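Local coordinates for cell division protein FtsX (Streptococcus pneumoniae, PDB 6HE6), which forms with FtsE the ABC transporter complex FtsEX, which takes part in cell division and is needed for normal growth and cell shape, at residues A[64-67]-A[68-71]. Sequence-based numbering, arbitrary orientation.
Sequences YEKL and TEIM. With CAT (dodecane-trimethylamine), chain C.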
loop_
_atom_site.group_PDB
_atom_site.type_symbol
_atom_site.label_atom_id
_atom_site.label_comp_id
_atom_site.label_asym_id
_atom_site.label_seq_id
_atom_site.Cartn_x
_atom_site.Cartn_y
_atom_site.Cartn_z
ATOM N N TYR A 64 -10.530 -4.596 -3.056
ATOM C CA TYR A 64 -11.554 -5.594 -3.324
ATOM C C TYR A 64 -12.767 -4.962 -4.004
ATOM O O TYR A 64 -13.332 -5.550 -4.928
ATOM C CB TYR A 64 -11.960 -6.322 -2.038
ATOM C CG TYR A 64 -13.180 -7.184 -2.235
ATOM C CD1 TYR A 64 -13.099 -8.364 -2.966
ATOM C CD2 TYR A 64 -14.417 -6.818 -1.719
ATOM C CE1 TYR A 64 -14.208 -9.161 -3.172
ATOM C CE2 TYR A 64 -15.551 -7.625 -1.925
ATOM C CZ TYR A 64 -15.427 -8.790 -2.648
ATOM O OH TYR A 64 -16.521 -9.599 -2.872
ATOM N N GLU A 65 -13.157 -3.762 -3.587
ATOM C CA GLU A 65 -14.254 -3.074 -4.265
ATOM C C GLU A 65 -13.949 -2.888 -5.745
ATOM O O GLU A 65 -14.793 -3.166 -6.602
ATOM C CB GLU A 65 -14.528 -1.727 -3.609
ATOM C CG GLU A 65 -14.477 -1.766 -2.102
ATOM C CD GLU A 65 -15.182 -2.976 -1.518
ATOM O OE1 GLU A 65 -16.334 -3.239 -1.928
ATOM O OE2 GLU A 65 -14.583 -3.663 -0.653
ATOM N N LYS A 66 -12.742 -2.413 -6.068
ATOM C CA LYS A 66 -12.394 -2.221 -7.473
ATOM C C LYS A 66 -12.417 -3.539 -8.232
ATOM O O LYS A 66 -12.888 -3.596 -9.374
ATOM C CB LYS A 66 -11.031 -1.557 -7.611
ATOM C CG LYS A 66 -11.074 -0.055 -7.380
ATOM C CD LYS A 66 -12.170 0.606 -8.209
ATOM C CE LYS A 66 -12.530 1.983 -7.639
ATOM N NZ LYS A 66 -13.686 1.917 -6.686
ATOM N N LEU A 67 -11.925 -4.614 -7.614
ATOM C CA LEU A 67 -11.981 -5.923 -8.265
ATOM C C LEU A 67 -13.425 -6.323 -8.583
ATOM O O LEU A 67 -13.715 -6.803 -9.684
ATOM C CB LEU A 67 -11.295 -6.983 -7.389
ATOM C CG LEU A 67 -9.865 -7.417 -7.728
ATOM C CD1 LEU A 67 -9.371 -8.435 -6.718
ATOM C CD2 LEU A 67 -9.801 -8.026 -9.118
ATOM N N THR A 68 -14.352 -6.128 -7.637
ATOM C CA THR A 68 -15.744 -6.458 -7.923
ATOM C C THR A 68 -16.315 -5.535 -8.992
ATOM O O THR A 68 -17.158 -5.957 -9.801
ATOM C CB THR A 68 -16.577 -6.394 -6.643
ATOM O OG1 THR A 68 -16.605 -5.052 -6.138
ATOM C CG2 THR A 68 -16.004 -7.329 -5.598
ATOM N N GLU A 69 -15.840 -4.295 -9.032
ATOM C CA GLU A 69 -16.267 -3.341 -10.053
ATOM C C GLU A 69 -15.797 -3.750 -11.451
ATOM O O GLU A 69 -16.538 -3.593 -12.431
ATOM C CB GLU A 69 -15.716 -1.963 -9.703
ATOM C CG GLU A 69 -16.689 -0.827 -9.801
ATOM C CD GLU A 69 -16.108 0.460 -9.230
ATOM O OE1 GLU A 69 -16.410 0.797 -8.056
ATOM O OE2 GLU A 69 -15.320 1.107 -9.962
ATOM N N ILE A 70 -14.563 -4.239 -11.563
ATOM C CA ILE A 70 -13.954 -4.565 -12.860
ATOM C C ILE A 70 -14.426 -5.933 -13.374
ATOM O O ILE A 70 -14.890 -6.054 -14.513
ATOM C CB ILE A 70 -12.404 -4.484 -12.743
ATOM C CG1 ILE A 70 -11.924 -3.029 -12.540
ATOM C CG2 ILE A 70 -11.716 -5.062 -13.966
ATOM C CD1 ILE A 70 -10.395 -2.911 -12.416
ATOM N N MET A 71 -14.323 -6.981 -12.557
ATOM C CA MET A 71 -14.868 -8.282 -12.915
ATOM C C MET A 71 -16.374 -8.279 -12.659
ATOM O O MET A 71 -16.973 -7.257 -12.323
ATOM C CB MET A 71 -14.176 -9.407 -12.130
ATOM C CG MET A 71 -12.626 -9.432 -12.120
ATOM S SD MET A 71 -11.787 -9.516 -13.725
ATOM C CE MET A 71 -10.573 -10.802 -13.432
HETATM C C1 CAT C . -14.214 -10.288 2.007
HETATM C C2 CAT C . -14.114 -10.622 0.510
HETATM C C3 CAT C . -12.678 -11.012 0.120
HETATM C C4 CAT C . -12.622 -11.924 -1.118
HETATM C C5 CAT C . -11.153 -12.171 -1.507
HETATM C C6 CAT C . -10.954 -13.302 -2.531
HETATM C C7 CAT C . -10.002 -14.343 -1.935
HETATM C C8 CAT C . -9.205 -15.143 -2.971
HETATM C C9 CAT C . -7.829 -15.437 -2.363
HETATM C C10 CAT C . -7.113 -16.575 -3.086
HETATM C C11 CAT C . -5.623 -16.228 -3.188
HETATM C C12 CAT C . -4.768 -17.390 -2.684
HETATM C CA1 CAT C . -14.815 -8.653 3.667
HETATM C CB1 CAT C . -14.163 -7.983 1.484
HETATM C CC1 CAT C . -16.261 -9.070 1.859
HETATM N NE1 CAT C . -14.861 -9.004 2.249
#
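Thr-68 sets its methyl over one face of the Tyr-64 ring, Thr-68 CG2 lying 3.6 Å from the ring centroid and shifted toward the CZ end, a CH-pi contact made one helical turn apart. The opposite face meets the bound dodecane-trimethylamine, whose C2 approaches the rim near CZ, while methyl CB1 of its ammonium head comes within 3.4 Å of Tyr-64 CD2. A flat aromatic suits this place, offering one side to its own helix and the other to the head-group methyl and first carbons of the alkyl chain. With CG anti to the backbone N (chi1 170°), the ring lies against Thr-68.

Threonine fits the opposing position because its two branches do different work. Thr-68 OG1 gives its proton to Glu-65 O at 2.7 Å, and the accompanying chi1 of 64° puts CG2 over the ring. Glu-65 O also accepts the backbone bond from Glu-69 N. Farther round, Lys-66 and Glu-69, opposite charges three residues apart on the exposed side, pair at the surface: Lys-66 NZ meets Glu-69 OE1 at 3.2 Å from above the carboxylate plane, a salt bridge.

Tyrosine also brings a hydroxyl, hydrogen-bonded to Trp-75 N, which anchors the ring's far end to the following loop. Backed by Thr-68, Tyr-64 is what these turns of helix 60-70 contribute to the amphiphile pocket of the FtsX extracellular domain, completed by Phe-78, Glu-79, Asp-81, Asn-83 and Pro-84.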